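Local coordinates for Lin0012 protein (Listeria innocua, PDB 3K17), which probably phosphorylates phosphomevalonate with ATP, as a GHMP-family kinase of the mevalonate route to isopentenyl diphosphate, at residues A22-A34 / S166-Q180. Numbering follows the deposited sequence.
Sequences AVVESGHTAILTA and SCMYGGWIAYTTFDQ
Strands 29-34 and 172-176 run antiparallel, their axes at 156°, inside the large mixed sheet, where 29-35 also pairs with 7-18 and 172-176 with 204-208. Ala30-Tyr175 and Leu32-Ile173 are hydrogen-bonded pairs; Thr29-Thr176, Ile31-Ala174 and Thr33-Trp172 are non-hydrogen-bonded. Ala34 N to Gly171 O (2.9 Å) continues the pairing past Trp172. At the other end Thr177 N reaches His28 O, and Gly27 N in the type II turn Glu25-His28 reaches Thr177 O (2.7 Å).

Thr33 CB makes a CH-pi contact over one face of the Trp172 indole, 3.6 Å from the centroid of the six-membered ring, almost on the ring normal. OG1, anti to the backbone N (chi1 179°), sits above the same face, over the five-membered ring near CE2 and NE1, and bonds to Ala34 O. The indole NE1 bonds to Thr351 OG1. On the same side, Thr29 OG1 and Thr176 OG1 share a hydrogen bond of 2.7 Å. Ile31 CD1 packs on Ala174 CB (3.9 Å).

On the opposite side, Leu32 CD1 lies against Tyr175 CB, and Leu32 CB meets Ser166 CB at 3.9 Å. Val23 CG2 meets the edge of the Tyr175 ring.

Gln180 NE2 gives a straight bond to Val24 O (3.3 Å, 175°), on an in-plane lone pair; it also bonds to Gly159 O. Gln180 N bonds to Ser26 OG (3.0 Å). Backbone pairing thus joins an early strand to one over 130 residues later. The Thr29-Ile31-Thr33 face mixes hydroxyl and apolar contacts; the Leu32-Tyr175 face is mainly apolar. Polar groups tie the 3-10 segment 22-24 and the turn after it to the start of helix 180-187.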
loop_
_atom_site.group_PDB
_atom_site.type_symbol
_atom_site.label_atom_id
_atom_site.label_comp_id
_atom_site.label_asym_id
_atom_site.label_seq_id
_atom_site.Cartn_x
_atom_site.Cartn_y
_atom_site.Cartn_z
ATOM N N ALA A 22 21.436 -31.127 -13.332
ATOM C CA ALA A 22 22.778 -30.700 -13.706
ATOM C C ALA A 22 22.681 -29.755 -14.901
ATOM O O ALA A 22 23.464 -28.810 -15.038
ATOM C CB ALA A 22 23.631 -31.916 -14.068
ATOM N N VAL A 23 21.700 -30.010 -15.756
ATOM C CA VAL A 23 21.510 -29.215 -16.954
ATOM C C VAL A 23 21.307 -27.721 -16.688
ATOM O O VAL A 23 21.519 -26.907 -17.582
ATOM C CB VAL A 23 20.333 -29.772 -17.805
ATOM C CG1 VAL A 23 18.995 -29.500 -17.122
ATOM C CG2 VAL A 23 20.376 -29.174 -19.194
ATOM N N VAL A 24 20.920 -27.350 -15.469
ATOM C CA VAL A 24 20.731 -25.932 -15.176
ATOM C C VAL A 24 22.085 -25.231 -15.206
ATOM O O VAL A 24 22.164 -24.030 -15.435
ATOM C CB VAL A 24 20.060 -25.694 -13.790
ATOM C CG1 VAL A 24 18.771 -26.498 -13.691
ATOM C CG2 VAL A 24 21.010 -26.073 -12.666
ATOM N N GLU A 25 23.153 -25.991 -14.985
ATOM C CA GLU A 25 24.504 -25.432 -15.005
ATOM C C GLU A 25 24.917 -25.141 -16.441
ATOM O O GLU A 25 24.680 -25.950 -17.342
ATOM C CB GLU A 25 25.504 -26.407 -14.374
ATOM C CG GLU A 25 25.232 -26.763 -12.908
ATOM C CD GLU A 25 25.152 -25.545 -12.005
ATOM O OE1 GLU A 25 25.762 -24.508 -12.338
ATOM O OE2 GLU A 25 24.489 -25.630 -10.952
ATOM N N SER A 26 25.540 -23.984 -16.650
ATOM C CA SER A 26 25.982 -23.577 -17.975
ATOM C C SER A 26 26.868 -24.640 -18.616
ATOM O O SER A 26 27.635 -25.315 -17.938
ATOM C CB SER A 26 26.753 -22.256 -17.890
ATOM O OG SER A 26 25.946 -21.229 -17.328
ATOM N N GLY A 27 26.749 -24.793 -19.928
ATOM C CA GLY A 27 27.573 -25.764 -20.627
ATOM C C GLY A 27 27.276 -27.224 -20.349
ATOM O O GLY A 27 27.919 -28.101 -20.924
ATOM N N HIS A 28 26.323 -27.507 -19.466
ATOM C CA HIS A 28 25.992 -28.896 -19.183
ATOM C C HIS A 28 24.961 -29.399 -20.181
ATOM O O HIS A 28 24.189 -28.616 -20.752
ATOM C CB HIS A 28 25.507 -29.054 -17.744
ATOM C CG HIS A 28 26.614 -29.037 -16.738
ATOM N ND1 HIS A 28 27.430 -27.943 -16.546
ATOM C CD2 HIS A 28 27.047 -29.984 -15.873
ATOM C CE1 HIS A 28 28.315 -28.216 -15.604
ATOM N NE2 HIS A 28 28.105 -29.449 -15.179
ATOM N N THR A 29 24.940 -30.709 -20.390
ATOM C CA THR A 29 24.046 -31.284 -21.380
ATOM C C THR A 29 22.983 -32.258 -20.885
ATOM O O THR A 29 23.205 -33.038 -19.954
ATOM C CB THR A 29 24.873 -31.993 -22.486
ATOM O OG1 THR A 29 25.861 -31.088 -22.992
ATOM C CG2 THR A 29 23.980 -32.428 -23.630
ATOM N N ALA A 30 21.825 -32.209 -21.536
ATOM C CA ALA A 30 20.726 -33.110 -21.217
ATOM C C ALA A 30 20.147 -33.656 -22.510
ATOM O O ALA A 30 20.299 -33.052 -23.575
ATOM C CB ALA A 30 19.632 -32.380 -20.426
ATOM N N ILE A 31 19.491 -34.806 -22.407
ATOM C CA ILE A 31 18.848 -35.437 -23.544
ATOM C C ILE A 31 17.343 -35.234 -23.335
ATOM O O ILE A 31 16.856 -35.372 -22.219
ATOM C CB ILE A 31 19.113 -36.954 -23.578
ATOM C CG1 ILE A 31 20.620 -37.229 -23.678
ATOM C CG2 ILE A 31 18.350 -37.584 -24.751
ATOM C CD1 ILE A 31 21.263 -36.675 -24.935
ATOM N N LEU A 32 16.618 -34.889 -24.394
ATOM C CA LEU A 32 15.172 -34.714 -24.277
ATOM C C LEU A 32 14.480 -35.192 -25.527
ATOM O O LEU A 32 15.075 -35.233 -26.604
ATOM C CB LEU A 32 14.779 -33.243 -24.084
ATOM C CG LEU A 32 15.250 -32.425 -22.881
ATOM C CD1 LEU A 32 16.359 -31.478 -23.322
ATOM C CD2 LEU A 32 14.055 -31.620 -22.326
ATOM N N THR A 33 13.219 -35.568 -25.376
ATOM C CA THR A 33 12.429 -35.961 -26.517
ATOM C C THR A 33 11.115 -35.201 -26.435
ATOM O O THR A 33 10.590 -34.964 -25.342
ATOM C CB THR A 33 12.118 -37.477 -26.553
ATOM O OG1 THR A 33 11.306 -37.752 -27.704
ATOM C CG2 THR A 33 11.345 -37.913 -25.313
ATOM N N ALA A 34 10.604 -34.790 -27.588
ATOM C CA ALA A 34 9.322 -34.110 -27.637
ATOM C C ALA A 34 8.307 -35.253 -27.650
ATOM O O ALA A 34 8.651 -36.381 -28.027
ATOM C CB ALA A 34 9.218 -33.272 -28.904
ATOM N N SER A 166 13.494 -28.430 -26.679
ATOM C CA SER A 166 12.783 -29.625 -27.090
ATOM C C SER A 166 11.456 -29.303 -27.764
ATOM O O SER A 166 11.127 -29.895 -28.789
ATOM C CB SER A 166 12.565 -30.538 -25.882
ATOM O OG SER A 166 11.823 -31.685 -26.248
ATOM N N CYS A 167 10.689 -28.370 -27.192
ATOM C CA CYS A 167 9.399 -27.991 -27.775
ATOM C C CYS A 167 9.580 -27.321 -29.143
ATOM O O CYS A 167 8.796 -27.541 -30.066
ATOM C CB CYS A 167 8.652 -27.039 -26.832
ATOM S SG CYS A 167 8.186 -27.824 -25.264
HETATM N N MSE A 168 10.627 -26.516 -29.262
HETATM C CA MSE A 168 10.925 -25.803 -30.505
HETATM C C MSE A 168 11.434 -26.720 -31.631
HETATM O O MSE A 168 10.963 -26.640 -32.765
HETATM C CB MSE A 168 11.965 -24.717 -30.217
HETATM C CG MSE A 168 12.459 -23.938 -31.425
HETATM SE SE MSE A 168 11.102 -22.780 -32.150
HETATM C CE MSE A 168 11.206 -21.363 -30.809
ATOM N N TYR A 169 12.380 -27.592 -31.298
ATOM C CA TYR A 169 13.005 -28.492 -32.274
ATOM C C TYR A 169 12.288 -29.803 -32.564
ATOM O O TYR A 169 12.439 -30.361 -33.651
ATOM C CB TYR A 169 14.448 -28.804 -31.845
ATOM C CG TYR A 169 15.407 -27.663 -32.075
ATOM C CD1 TYR A 169 15.235 -26.441 -31.428
ATOM C CD2 TYR A 169 16.456 -27.784 -32.986
ATOM C CE1 TYR A 169 16.078 -25.363 -31.688
ATOM C CE2 TYR A 169 17.305 -26.717 -33.253
ATOM C CZ TYR A 169 17.111 -25.511 -32.607
ATOM O OH TYR A 169 17.930 -24.443 -32.893
ATOM N N GLY A 170 11.505 -30.297 -31.609
ATOM C CA GLY A 170 10.823 -31.564 -31.819
ATOM C C GLY A 170 11.833 -32.706 -31.791
ATOM O O GLY A 170 13.012 -32.499 -31.495
ATOM N N GLY A 171 11.370 -33.915 -32.086
ATOM C CA GLY A 171 12.249 -35.072 -32.086
ATOM C C GLY A 171 13.045 -35.272 -30.811
ATOM O O GLY A 171 12.606 -34.897 -29.719
ATOM N N TRP A 172 14.220 -35.880 -30.960
ATOM C CA TRP A 172 15.123 -36.150 -29.854
ATOM C C TRP A 172 16.322 -35.219 -29.967
ATOM O O TRP A 172 16.870 -35.043 -31.060
ATOM C CB TRP A 172 15.620 -37.604 -29.908
ATOM C CG TRP A 172 14.563 -38.642 -29.645
ATOM C CD1 TRP A 172 13.510 -38.971 -30.452
ATOM C CD2 TRP A 172 14.430 -39.445 -28.465
ATOM N NE1 TRP A 172 12.727 -39.922 -29.844
ATOM C CE2 TRP A 172 13.268 -40.230 -28.623
ATOM C CE3 TRP A 172 15.180 -39.571 -27.286
ATOM C CZ2 TRP A 172 12.833 -41.130 -27.643
ATOM C CZ3 TRP A 172 14.747 -40.468 -26.309
ATOM C CH2 TRP A 172 13.583 -41.235 -26.496
ATOM N N ILE A 173 16.743 -34.636 -28.847
ATOM C CA ILE A 173 17.887 -33.732 -28.873
ATOM C C ILE A 173 18.827 -33.850 -27.684
ATOM O O ILE A 173 18.461 -34.331 -26.605
ATOM C CB ILE A 173 17.457 -32.241 -28.911
ATOM C CG1 ILE A 173 16.680 -31.896 -27.636
ATOM C CG2 ILE A 173 16.619 -31.958 -30.149
ATOM C CD1 ILE A 173 16.476 -30.396 -27.402
ATOM N N ALA A 174 20.051 -33.390 -27.912
ATOM C CA ALA A 174 21.063 -33.313 -26.885
ATOM C C ALA A 174 21.115 -31.796 -26.720
ATOM O O ALA A 174 21.482 -31.074 -27.653
ATOM C CB ALA A 174 22.390 -33.840 -27.389
ATOM N N TYR A 175 20.716 -31.308 -25.552
ATOM C CA TYR A 175 20.708 -29.869 -25.300
ATOM C C TYR A 175 21.829 -29.452 -24.364
ATOM O O TYR A 175 21.970 -30.004 -23.270
ATOM C CB TYR A 175 19.373 -29.453 -24.676
ATOM C CG TYR A 175 19.342 -27.998 -24.267
ATOM C CD1 TYR A 175 19.242 -26.992 -25.222
ATOM C CD2 TYR A 175 19.452 -27.624 -22.923
ATOM C CE1 TYR A 175 19.253 -25.644 -24.857
ATOM C CE2 TYR A 175 19.466 -26.276 -22.551
ATOM C CZ TYR A 175 19.365 -25.292 -23.523
ATOM O OH TYR A 175 19.375 -23.960 -23.167
ATOM N N THR A 176 22.623 -28.476 -24.786
ATOM C CA THR A 176 23.708 -27.979 -23.956
ATOM C C THR A 176 23.427 -26.529 -23.585
ATOM O O THR A 176 23.452 -25.629 -24.430
ATOM C CB THR A 176 25.062 -28.083 -24.675
ATOM O OG1 THR A 176 25.308 -29.451 -25.011
ATOM C CG2 THR A 176 26.181 -27.572 -23.773
ATOM N N THR A 177 23.172 -26.324 -22.301
ATOM C CA THR A 177 22.827 -25.025 -21.745
ATOM C C THR A 177 23.794 -23.893 -22.056
ATOM O O THR A 177 25.004 -24.027 -21.886
ATOM C CB THR A 177 22.669 -25.136 -20.215
ATOM O OG1 THR A 177 21.851 -26.274 -19.908
ATOM C CG2 THR A 177 22.022 -23.870 -19.647
ATOM N N PHE A 178 23.238 -22.770 -22.503
ATOM C CA PHE A 178 24.023 -21.588 -22.826
ATOM C C PHE A 178 24.588 -20.996 -21.541
ATOM O O PHE A 178 24.206 -21.402 -20.442
ATOM C CB PHE A 178 23.138 -20.562 -23.541
ATOM C CG PHE A 178 21.907 -20.170 -22.757
ATOM C CD1 PHE A 178 21.987 -19.252 -21.714
ATOM C CD2 PHE A 178 20.668 -20.719 -23.068
ATOM C CE1 PHE A 178 20.841 -18.882 -20.990
ATOM C CE2 PHE A 178 19.519 -20.359 -22.350
ATOM C CZ PHE A 178 19.608 -19.442 -21.313
ATOM N N ASP A 179 25.495 -20.036 -21.678
ATOM C CA ASP A 179 26.108 -19.396 -20.520
ATOM C C ASP A 179 25.087 -18.486 -19.842
ATOM O O ASP A 179 24.893 -17.340 -20.245
ATOM C CB ASP A 179 27.324 -18.577 -20.954
ATOM C CG ASP A 179 28.174 -18.139 -19.779
ATOM O OD1 ASP A 179 27.607 -17.823 -18.712
ATOM O OD2 ASP A 179 29.412 -18.099 -19.931
ATOM N N GLN A 180 24.450 -19.020 -18.806
ATOM C CA GLN A 180 23.414 -18.329 -18.042
ATOM C C GLN A 180 23.803 -16.947 -17.525
ATOM O O GLN A 180 23.081 -15.969 -17.727
ATOM C CB GLN A 180 22.992 -19.204 -16.863
ATOM C CG GLN A 180 22.383 -20.544 -17.265
ATOM C CD GLN A 180 20.865 -20.541 -17.188
ATOM O OE1 GLN A 180 20.215 -19.633 -17.684
ATOM N NE2 GLN A 180 20.299 -21.567 -16.567
#